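Local coordinates for protein porin (Rhodobacter capsulatus, PDB 2POR) that forms water-filled channels, one in each barrel of a homotrimer, that let small hydrophilic solutes up to about 0.6 kDa diffuse passively across the outer membrane, at residues N20-S25 with G90-D95; L120-A125 with S129-M134; D209-V214 with D255-V260. One frame throughout, in Å; residues are numbered along the deposited sequence.

Contact 1. Residues N20-S25 with G90-D95. With CA (calcium ion), chain C; CA (calcium ion), chain D.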
loop_
_atom_site.group_PDB
_atom_site.type_symbol
_atom_site.label_atom_id
_atom_site.label_comp_id
_atom_site.label_asym_id
_atom_site.label_seq_id
_atom_site.Cartn_x
_atom_site.Cartn_y
_atom_site.Cartn_z
ATOM N N ASN A 20 -23.856 11.872 4.504
ATOM C CA ASN A 20 -22.436 12.033 4.723
ATOM C C ASN A 20 -21.762 12.210 3.369
ATOM O O ASN A 20 -22.262 11.654 2.381
ATOM C CB ASN A 20 -21.805 10.806 5.348
ATOM C CG ASN A 20 -21.820 10.831 6.876
ATOM O OD1 ASN A 20 -20.937 11.427 7.513
ATOM N ND2 ASN A 20 -22.779 10.086 7.393
ATOM N N PHE A 21 -20.639 12.910 3.327
ATOM C CA PHE A 21 -19.785 12.942 2.129
ATOM C C PHE A 21 -19.179 11.545 1.970
ATOM O O PHE A 21 -18.837 10.903 2.975
ATOM C CB PHE A 21 -18.634 13.960 2.284
ATOM C CG PHE A 21 -18.975 15.444 2.452
ATOM C CD1 PHE A 21 -20.174 15.971 1.998
ATOM C CD2 PHE A 21 -18.038 16.246 3.077
ATOM C CE1 PHE A 21 -20.406 17.310 2.190
ATOM C CE2 PHE A 21 -18.291 17.588 3.258
ATOM C CZ PHE A 21 -19.475 18.109 2.813
ATOM N N SER A 22 -19.043 10.999 0.754
ATOM C CA SER A 22 -18.458 9.694 0.536
ATOM C C SER A 22 -17.645 9.772 -0.766
ATOM O O SER A 22 -18.188 10.136 -1.807
ATOM C CB SER A 22 -19.544 8.683 0.414
ATOM O OG SER A 22 -18.968 7.392 0.410
ATOM N N SER A 23 -16.357 9.475 -0.752
ATOM C CA SER A 23 -15.520 9.556 -1.941
ATOM C C SER A 23 -14.401 8.531 -1.881
ATOM O O SER A 23 -14.157 7.956 -0.813
ATOM C CB SER A 23 -14.986 10.973 -2.022
ATOM O OG SER A 23 -14.093 11.352 -0.996
ATOM N N ARG A 24 -13.735 8.167 -2.973
ATOM C CA ARG A 24 -12.592 7.273 -2.961
ATOM C C ARG A 24 -11.893 7.385 -4.317
ATOM O O ARG A 24 -12.499 7.899 -5.256
ATOM C CB ARG A 24 -12.966 5.809 -2.813
ATOM C CG ARG A 24 -13.681 5.104 -3.894
ATOM C CD ARG A 24 -13.673 3.655 -3.618
ATOM N NE ARG A 24 -14.320 3.029 -4.767
ATOM C CZ ARG A 24 -14.810 1.798 -4.832
ATOM N NH1 ARG A 24 -14.801 0.953 -3.806
ATOM N NH2 ARG A 24 -15.248 1.364 -6.011
ATOM N N SER A 25 -10.675 6.912 -4.443
ATOM C CA SER A 25 -10.026 6.764 -5.733
ATOM C C SER A 25 -9.216 5.496 -5.617
ATOM O O SER A 25 -8.758 5.104 -4.525
ATOM C CB SER A 25 -9.142 7.989 -6.066
ATOM O OG SER A 25 -8.249 8.431 -5.085
ATOM N N GLY A 90 -26.649 2.744 -7.260
ATOM C CA GLY A 90 -26.052 3.883 -6.566
ATOM C C GLY A 90 -24.575 4.145 -6.911
ATOM O O GLY A 90 -23.840 3.219 -7.257
ATOM N N TYR A 91 -24.074 5.383 -6.820
ATOM C CA TYR A 91 -22.681 5.657 -7.127
ATOM C C TYR A 91 -21.756 4.991 -6.135
ATOM O O TYR A 91 -20.613 4.756 -6.487
ATOM C CB TYR A 91 -22.439 7.164 -7.153
ATOM C CG TYR A 91 -22.014 7.866 -5.868
ATOM C CD1 TYR A 91 -20.685 7.989 -5.574
ATOM C CD2 TYR A 91 -22.948 8.401 -5.002
ATOM C CE1 TYR A 91 -20.304 8.638 -4.426
ATOM C CE2 TYR A 91 -22.574 9.064 -3.846
ATOM C CZ TYR A 91 -21.250 9.166 -3.577
ATOM O OH TYR A 91 -20.834 9.784 -2.438
ATOM N N THR A 92 -22.165 4.695 -4.875
ATOM C CA THR A 92 -21.287 4.048 -3.882
ATOM C C THR A 92 -21.508 2.533 -3.874
ATOM O O THR A 92 -20.812 1.843 -3.147
ATOM C CB THR A 92 -21.546 4.599 -2.424
ATOM O OG1 THR A 92 -22.906 4.307 -2.131
ATOM C CG2 THR A 92 -21.402 6.076 -2.254
ATOM N N ASP A 93 -22.420 1.974 -4.698
ATOM C CA ASP A 93 -22.863 0.579 -4.735
ATOM C C ASP A 93 -23.562 0.313 -3.407
ATOM O O ASP A 93 -22.957 -0.145 -2.420
ATOM C CB ASP A 93 -21.684 -0.409 -4.934
ATOM C CG ASP A 93 -22.073 -1.871 -5.056
ATOM O OD1 ASP A 93 -23.248 -2.263 -5.123
ATOM O OD2 ASP A 93 -21.189 -2.722 -5.087
ATOM N N LEU A 94 -24.846 0.680 -3.362
ATOM C CA LEU A 94 -25.615 0.674 -2.105
ATOM C C LEU A 94 -25.995 -0.721 -1.680
ATOM O O LEU A 94 -27.128 -1.149 -1.858
ATOM C CB LEU A 94 -26.895 1.489 -2.236
ATOM C CG LEU A 94 -26.777 2.966 -2.349
ATOM C CD1 LEU A 94 -28.137 3.547 -2.787
ATOM C CD2 LEU A 94 -26.290 3.530 -1.036
ATOM N N ASP A 95 -25.063 -1.458 -1.099
ATOM C CA ASP A 95 -25.318 -2.815 -0.661
ATOM C C ASP A 95 -25.741 -2.922 0.804
ATOM O O ASP A 95 -25.926 -3.996 1.357
ATOM C CB ASP A 95 -24.098 -3.625 -0.810
ATOM C CG ASP A 95 -23.774 -3.992 -2.234
ATOM O OD1 ASP A 95 -24.651 -4.140 -3.066
ATOM O OD2 ASP A 95 -22.604 -4.152 -2.539
HETATM CA CA CA C . -22.808 -4.543 -4.893
HETATM CA CA CA D . -18.826 11.974 7.636
HETATM O O HOH W 1 -18.127 10.895 5.671
HETATM O O HOH W 2 -22.169 -4.802 -7.183
HETATM O O HOH W 3 -20.831 -5.565 -4.602
#

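Contact 2. Residues L120-A125 with S129-M134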
loop_
_atom_site.group_PDB
_atom_site.type_symbol
_atom_site.label_atom_id
_atom_site.label_comp_id
_atom_site.label_asym_id
_atom_site.label_seq_id
_atom_site.Cartn_x
_atom_site.Cartn_y
_atom_site.Cartn_z
ATOM N N LEU A 120 -9.669 -20.787 -10.007
ATOM C CA LEU A 120 -10.861 -20.738 -10.852
ATOM C C LEU A 120 -10.395 -21.197 -12.223
ATOM O O LEU A 120 -9.363 -20.735 -12.704
ATOM C CB LEU A 120 -11.408 -19.347 -11.007
ATOM C CG LEU A 120 -12.502 -19.113 -12.020
ATOM C CD1 LEU A 120 -13.724 -19.944 -11.665
ATOM C CD2 LEU A 120 -12.857 -17.623 -12.040
ATOM N N TYR A 121 -11.064 -22.147 -12.820
ATOM C CA TYR A 121 -10.733 -22.622 -14.149
ATOM C C TYR A 121 -11.900 -22.233 -15.045
ATOM O O TYR A 121 -13.040 -22.487 -14.638
ATOM C CB TYR A 121 -10.559 -24.133 -14.139
ATOM C CG TYR A 121 -10.556 -24.729 -15.544
ATOM C CD1 TYR A 121 -9.462 -24.584 -16.386
ATOM C CD2 TYR A 121 -11.703 -25.363 -15.967
ATOM C CE1 TYR A 121 -9.536 -25.083 -17.664
ATOM C CE2 TYR A 121 -11.791 -25.860 -17.242
ATOM C CZ TYR A 121 -10.707 -25.714 -18.074
ATOM O OH TYR A 121 -10.836 -26.216 -19.357
ATOM N N THR A 122 -11.697 -21.637 -16.248
ATOM C CA THR A 122 -12.794 -21.361 -17.157
ATOM C C THR A 122 -12.370 -21.828 -18.551
ATOM O O THR A 122 -11.173 -21.931 -18.874
ATOM C CB THR A 122 -13.124 -19.882 -17.216
ATOM O OG1 THR A 122 -11.871 -19.228 -17.291
ATOM C CG2 THR A 122 -13.873 -19.362 -16.000
ATOM N N TYR A 123 -13.398 -22.093 -19.333
ATOM C CA TYR A 123 -13.224 -22.542 -20.702
ATOM C C TYR A 123 -14.436 -22.205 -21.527
ATOM O O TYR A 123 -15.566 -22.430 -21.091
ATOM C CB TYR A 123 -13.032 -24.021 -20.703
ATOM C CG TYR A 123 -12.962 -24.617 -22.094
ATOM C CD1 TYR A 123 -11.742 -24.590 -22.726
ATOM C CD2 TYR A 123 -14.095 -25.157 -22.671
ATOM C CE1 TYR A 123 -11.631 -25.118 -23.982
ATOM C CE2 TYR A 123 -13.997 -25.687 -23.927
ATOM C CZ TYR A 123 -12.765 -25.657 -24.558
ATOM O OH TYR A 123 -12.642 -26.180 -25.826
ATOM N N SER A 124 -14.249 -21.707 -22.737
ATOM C CA SER A 124 -15.388 -21.500 -23.588
ATOM C C SER A 124 -15.035 -22.027 -24.976
ATOM O O SER A 124 -13.864 -22.092 -25.361
ATOM C CB SER A 124 -15.717 -20.060 -23.739
ATOM O OG SER A 124 -15.985 -19.447 -22.504
ATOM N N ALA A 125 -16.040 -22.431 -25.714
ATOM C CA ALA A 125 -15.876 -22.878 -27.076
ATOM C C ALA A 125 -17.205 -22.510 -27.703
ATOM O O ALA A 125 -18.251 -23.052 -27.322
ATOM C CB ALA A 125 -15.686 -24.362 -27.086
ATOM N N SER A 129 -20.003 -22.315 -22.245
ATOM C CA SER A 129 -18.983 -21.986 -21.258
ATOM C C SER A 129 -19.060 -22.888 -20.034
ATOM O O SER A 129 -20.163 -23.266 -19.633
ATOM C CB SER A 129 -19.146 -20.564 -20.792
ATOM O OG SER A 129 -19.042 -19.590 -21.817
ATOM N N VAL A 130 -17.928 -23.307 -19.494
ATOM C CA VAL A 130 -17.884 -24.045 -18.247
ATOM C C VAL A 130 -16.876 -23.427 -17.292
ATOM O O VAL A 130 -15.872 -22.844 -17.725
ATOM C CB VAL A 130 -17.476 -25.477 -18.418
ATOM C CG1 VAL A 130 -18.677 -26.142 -18.966
ATOM C CG2 VAL A 130 -16.231 -25.641 -19.249
ATOM N N ALA A 131 -17.116 -23.520 -15.982
ATOM C CA ALA A 131 -16.182 -22.999 -14.973
ATOM C C ALA A 131 -16.094 -23.996 -13.807
ATOM O O ALA A 131 -17.038 -24.786 -13.578
ATOM C CB ALA A 131 -16.687 -21.627 -14.493
ATOM N N ALA A 132 -14.967 -24.086 -13.121
ATOM C CA ALA A 132 -14.830 -24.983 -11.982
ATOM C C ALA A 132 -13.909 -24.289 -10.994
ATOM O O ALA A 132 -12.943 -23.645 -11.402
ATOM C CB ALA A 132 -14.207 -26.310 -12.420
ATOM N N SER A 133 -14.166 -24.329 -9.695
ATOM C CA SER A 133 -13.334 -23.620 -8.732
ATOM C C SER A 133 -13.142 -24.441 -7.448
ATOM O O SER A 133 -13.949 -25.346 -7.188
ATOM C CB SER A 133 -14.004 -22.315 -8.415
ATOM O OG SER A 133 -15.400 -22.486 -8.170
ATOM N N MET A 134 -12.115 -24.219 -6.644
ATOM C CA MET A 134 -11.965 -24.923 -5.376
ATOM C C MET A 134 -10.950 -24.216 -4.504
ATOM O O MET A 134 -10.143 -23.435 -5.039
ATOM C CB MET A 134 -11.504 -26.344 -5.635
ATOM C CG MET A 134 -10.080 -26.410 -6.176
ATOM S SD MET A 134 -9.486 -28.089 -6.457
ATOM C CE MET A 134 -9.414 -28.711 -4.801
#

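Contact 3. Residues D209-V214 with D255-V260. With C8E ((hydroxyethyloxy)tri(ethyloxy)octane), chain E.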
loop_
_atom_site.group_PDB
_atom_site.type_symbol
_atom_site.label_atom_id
_atom_site.label_comp_id
_atom_site.label_asym_id
_atom_site.label_seq_id
_atom_site.Cartn_x
_atom_site.Cartn_y
_atom_site.Cartn_z
ATOM N N ASP A 209 -25.922 -21.814 12.321
ATOM C CA ASP A 209 -25.434 -20.587 12.892
ATOM C C ASP A 209 -24.875 -19.621 11.840
ATOM O O ASP A 209 -24.959 -18.411 12.024
ATOM C CB ASP A 209 -24.395 -20.948 13.951
ATOM C CG ASP A 209 -25.032 -21.629 15.188
ATOM O OD1 ASP A 209 -26.214 -21.440 15.467
ATOM O OD2 ASP A 209 -24.322 -22.361 15.854
ATOM N N PHE A 210 -24.377 -20.104 10.711
ATOM C CA PHE A 210 -23.984 -19.227 9.592
ATOM C C PHE A 210 -25.262 -18.502 9.076
ATOM O O PHE A 210 -25.293 -17.261 8.942
ATOM C CB PHE A 210 -23.301 -20.157 8.546
ATOM C CG PHE A 210 -22.979 -19.557 7.181
ATOM C CD1 PHE A 210 -23.946 -19.540 6.184
ATOM C CD2 PHE A 210 -21.729 -19.025 6.939
ATOM C CE1 PHE A 210 -23.664 -18.988 4.947
ATOM C CE2 PHE A 210 -21.450 -18.475 5.695
ATOM C CZ PHE A 210 -22.416 -18.456 4.708
ATOM N N ALA A 211 -26.376 -19.229 8.876
ATOM C CA ALA A 211 -27.641 -18.637 8.490
ATOM C C ALA A 211 -28.155 -17.602 9.458
ATOM O O ALA A 211 -28.627 -16.529 9.064
ATOM C CB ALA A 211 -28.644 -19.763 8.345
ATOM N N ARG A 212 -28.068 -17.843 10.773
ATOM C CA ARG A 212 -28.538 -16.878 11.757
ATOM C C ARG A 212 -27.704 -15.612 11.707
ATOM O O ARG A 212 -28.228 -14.508 11.870
ATOM C CB ARG A 212 -28.456 -17.474 13.176
ATOM C CG ARG A 212 -29.409 -18.686 13.377
ATOM C CD ARG A 212 -29.299 -19.355 14.815
ATOM N NE ARG A 212 -29.561 -18.364 15.848
ATOM C CZ ARG A 212 -30.788 -18.074 16.280
ATOM N NH1 ARG A 212 -31.843 -18.731 15.835
ATOM N NH2 ARG A 212 -30.991 -17.138 17.178
ATOM N N ALA A 213 -26.396 -15.742 11.484
ATOM C CA ALA A 213 -25.506 -14.570 11.385
ATOM C C ALA A 213 -25.853 -13.696 10.166
ATOM O O ALA A 213 -25.684 -12.481 10.253
ATOM C CB ALA A 213 -24.054 -15.017 11.283
ATOM N N VAL A 214 -26.408 -14.235 9.056
ATOM C CA VAL A 214 -26.907 -13.437 7.929
ATOM C C VAL A 214 -27.906 -12.442 8.465
ATOM O O VAL A 214 -27.875 -11.289 8.041
ATOM C CB VAL A 214 -27.661 -14.264 6.839
ATOM C CG1 VAL A 214 -28.355 -13.395 5.770
ATOM C CG2 VAL A 214 -26.649 -15.152 6.195
ATOM N N ASP A 255 -35.340 -21.326 5.994
ATOM C CA ASP A 255 -36.256 -22.122 6.775
ATOM C C ASP A 255 -35.807 -22.147 8.237
ATOM O O ASP A 255 -34.631 -22.341 8.562
ATOM C CB ASP A 255 -36.278 -23.532 6.208
ATOM C CG ASP A 255 -37.327 -24.461 6.823
ATOM O OD1 ASP A 255 -38.475 -24.043 7.002
ATOM O OD2 ASP A 255 -36.996 -25.609 7.118
ATOM N N THR A 256 -36.826 -21.899 9.064
ATOM C CA THR A 256 -36.774 -21.837 10.516
ATOM C C THR A 256 -36.075 -20.562 10.962
ATOM O O THR A 256 -36.112 -20.307 12.164
ATOM C CB THR A 256 -36.034 -23.058 11.233
ATOM O OG1 THR A 256 -34.647 -22.908 11.085
ATOM C CG2 THR A 256 -36.428 -24.407 10.672
ATOM N N ILE A 257 -35.450 -19.699 10.136
ATOM C CA ILE A 257 -34.778 -18.497 10.644
ATOM C C ILE A 257 -35.634 -17.349 10.205
ATOM O O ILE A 257 -36.418 -16.861 11.008
ATOM C CB ILE A 257 -33.329 -18.290 10.076
ATOM C CG1 ILE A 257 -32.493 -19.555 10.274
ATOM C CG2 ILE A 257 -32.729 -17.029 10.690
ATOM C CD1 ILE A 257 -32.414 -20.152 11.666
ATOM N N ASP A 258 -35.582 -16.927 8.942
ATOM C CA ASP A 258 -36.344 -15.779 8.503
ATOM C C ASP A 258 -36.241 -15.661 6.958
ATOM O O ASP A 258 -35.564 -16.475 6.332
ATOM C CB ASP A 258 -35.786 -14.517 9.184
ATOM C CG ASP A 258 -36.814 -13.380 9.366
ATOM O OD1 ASP A 258 -37.984 -13.489 8.939
ATOM O OD2 ASP A 258 -36.441 -12.357 9.951
ATOM N N ASP A 259 -36.941 -14.684 6.384
ATOM C CA ASP A 259 -36.923 -14.349 4.976
ATOM C C ASP A 259 -36.755 -12.845 4.883
ATOM O O ASP A 259 -37.013 -12.122 5.849
ATOM C CB ASP A 259 -38.216 -14.746 4.259
ATOM C CG ASP A 259 -39.522 -14.220 4.855
ATOM O OD1 ASP A 259 -39.832 -13.047 4.709
ATOM O OD2 ASP A 259 -40.236 -15.001 5.472
ATOM N N VAL A 260 -36.270 -12.343 3.755
ATOM C CA VAL A 260 -36.144 -10.914 3.543
ATOM C C VAL A 260 -36.276 -10.725 2.023
ATOM O O VAL A 260 -35.918 -11.609 1.231
ATOM C CB VAL A 260 -34.757 -10.444 4.113
ATOM C CG1 VAL A 260 -33.565 -11.163 3.464
ATOM C CG2 VAL A 260 -34.690 -8.939 3.942
HETATM C C1 C8E E . -26.224 -18.723 0.525
HETATM C C2 C8E E . -25.323 -17.812 1.320
HETATM C C3 C8E E . -26.037 -16.506 1.390
HETATM C C4 C8E E . -25.064 -15.618 2.111
HETATM C C5 C8E E . -25.200 -14.157 1.701
HETATM C C6 C8E E . -26.596 -13.566 1.875
HETATM C C7 C8E E . -26.610 -12.027 1.805
HETATM C C8 C8E E . -28.056 -11.651 1.984
HETATM O O9 C8E E . -28.451 -10.334 2.306
HETATM C C10 C8E E . -29.334 -10.307 3.423
HETATM C C11 C8E E . -30.010 -8.984 3.543
HETATM O O12 C8E E . -30.408 -8.510 4.819
HETATM C C13 C8E E . -29.416 -7.682 5.438
HETATM C C14 C8E E . -28.917 -8.107 6.826
HETATM O O15 C8E E . -29.883 -8.331 7.876
HETATM C C16 C8E E . -29.697 -7.522 9.059
HETATM C C17 C8E E . -30.747 -6.423 9.364
HETATM O O18 C8E E . -31.008 -5.824 10.664
HETATM C C19 C8E E . -31.919 -6.612 11.485
HETATM C C20 C8E E . -33.250 -5.970 11.937
HETATM O O21 C8E E . -33.680 -5.009 10.962
#

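Contact 1. Residues N20-S25 with G90-D95
The ring of Tyr-91 meets Ser-22 O at its edge, in the ring plane, while one ring face carries the CG2 methyl of its neighbour Thr-92, 3.3 Å above the plane and displaced toward the rim. This contact ties the long loop between helix 78-83 and strand 118-125 of the porin beta-barrel to the wall strand 19-34; in porins a loop of this kind folds into the barrel and narrows the channel. Tyr-91 OH donates to Ser-22 O at 2.7 Å, although the hydroxyl sits too close to another atom of the model, which makes its exact place less sure. The same hydroxyl lies 3.3 Å from Ser-22 CB. Thr-92 CG2 reaches Ser-22 OG at 3.8 Å, a contact without a hydrogen bond; the polar ends go elsewhere, Ser-22 OG to Glu-141 of the second subunit and Thr-92 OG1 to Asp-294. With a phenylalanine in place of Tyr-91, Ser-22 O would probably lose its hydroxyl donor, and the loop a polar tie to the wall. From the end of the type I turn Gly-90 to Asp-93, the loop binds a calcium ion with Asn-100, Asp-101 and two waters; Asp-93, with CG anti to the backbone N (chi1 -177°), and Asp-95 each reach it with both carboxylate oxygens. At the wall end, Asn-20 OD1 binds another calcium ion at 2.2 Å together with Asn-116 OD1, Asp-136 OD2 and the backbone O atoms of Lys-138 and Gly-140, all of the second subunit, and a water on that ion donates to Phe-21 O at 2.8 Å.

Contact 2. Residues L120-A125 with S129-M134
Tyr-123 and Val-130 lie side by side, their side chains pointing the same way from neighbouring strands of a beta hairpin, 118-125 with 128-134, in the porin barrel wall. Val-130 CG2 packs 3.9 Å from Tyr-123 CB and sits at the edge of the tyrosine ring, near its plane, so the methyl meets a rim and not a face. With CG anti to the backbone N (chi1 175°), the ring of Tyr-123 then leads away from the neighbouring strand. Tyr-121 has a similar first torsion and likewise presents its edge, CD2, to Ala-132 CB at 4.4 Å; its hydroxyl bonds to Phe-67 O. Farther along strand 128-134, Met-134 touches bound detergent and Phe-21 of the third subunit, consistent with the Tyr-121 and Tyr-123 side being the outer surface of the barrel. On the other face, Leu-120 CD1 touches Ser-133 CB at 4.0 Å, and Thr-122 CG2 lies 3.9 Å from Ala-131 CB. Leu-120 and Ala-131 pack there against helix 78-83, to which Ser-133 OG also bonds, at Ala-78 N. The short-segment axes run at 171°, 4.6 Å apart at closest approach, which makes the pair nearly exactly antiparallel. Tyr-121 with Ala-132 and Tyr-123 with Val-130 are the hydrogen-bonded pairs, each joined by two N-H to C=O bonds; the straightest, Val-130 N to Tyr-123 O, has an angle of 169° at the hydrogen. Nearer the turn, in a non-hydrogen-bonded pair, Ser-124 OG and Ser-129 OG share a hydrogen bond of 3.1 Å in which either may donate.

Contact 3. Residues D209-V214 with D255-V260
The helical segment 209-214 approaches the loop at 255-257 most closely where Arg-212 and Ile-257 have their CA atoms 6.5 Å apart, and no hydrogen bond crosses between the segments. The atoms that meet are all carbons, and Ile-257 makes all the close contacts (within 4.5 Å) from the loop side. Its CD1 methyl meets Arg-212 CG at 3.8 Å, the two side chains crossing at about a right angle, while its CG1 lies 4.3 Å from Ala-211 CB. The side chains of Ala-211 and Ile-257 start out toward the opposing segment, whereas Arg-212 contributes the aliphatic part of its chain. That chain runs extended through chi2 and bends at chi3 (57°). The bend carries the guanidinium to a position where NE donates to Thr-218 O, and Ile-257 CD1 lies oblique to the charged group, beyond contact distance. Leu-217 also packs on Ile-257, so the loop following the helix borders the same isoleucine. In the fold, helix 208-214 follows strand 195-207 of the barrel, and residues 255-257 join strands 243-254 and 258-272. Ile-257 and Asp-258 both face Ile-254, a classic beta bulge beside the turn of this hairpin. Ala-211 also touches Ile-254, which places the helix against the strand entering the turn as well as against the turn itself. Within the turn, Thr-256 OG1 donates to Asp-255 O at 2.6 Å, lying in the carbonyl plane on a lone pair. A detergent molecule passes both segments: its C2 lies at the ring edge of Phe-210, near the ring plane and 4.2 Å from CE1. Val-214 CG1 lies 4.0 Å from C10 of this detergent, and Val-260 CG1 is 4.2 Å from its C11.

Overall arrangement
The three contacts follow one another in series along the chain, and all reach the same closed antiparallel sheet of 16 strands. Their centres lie about 32 Å (contacts 1 and 2), 28 Å (1 and 3) and 31 Å (2 and 3) apart; their nearest atoms stay about 18, 10 and 15 Å apart. Contacts 1 and 2 sit on opposite sides of the chain's centre. Contact 2 joins neighbouring wall strands, contact 1 links a long loop to a wall strand that lies at a subunit interface, and contact 3 sets a short helix against a hairpin turn. One barrel wall thus carries strand pairing, calcium-loop anchoring and helix packing at well-separated places round the channel.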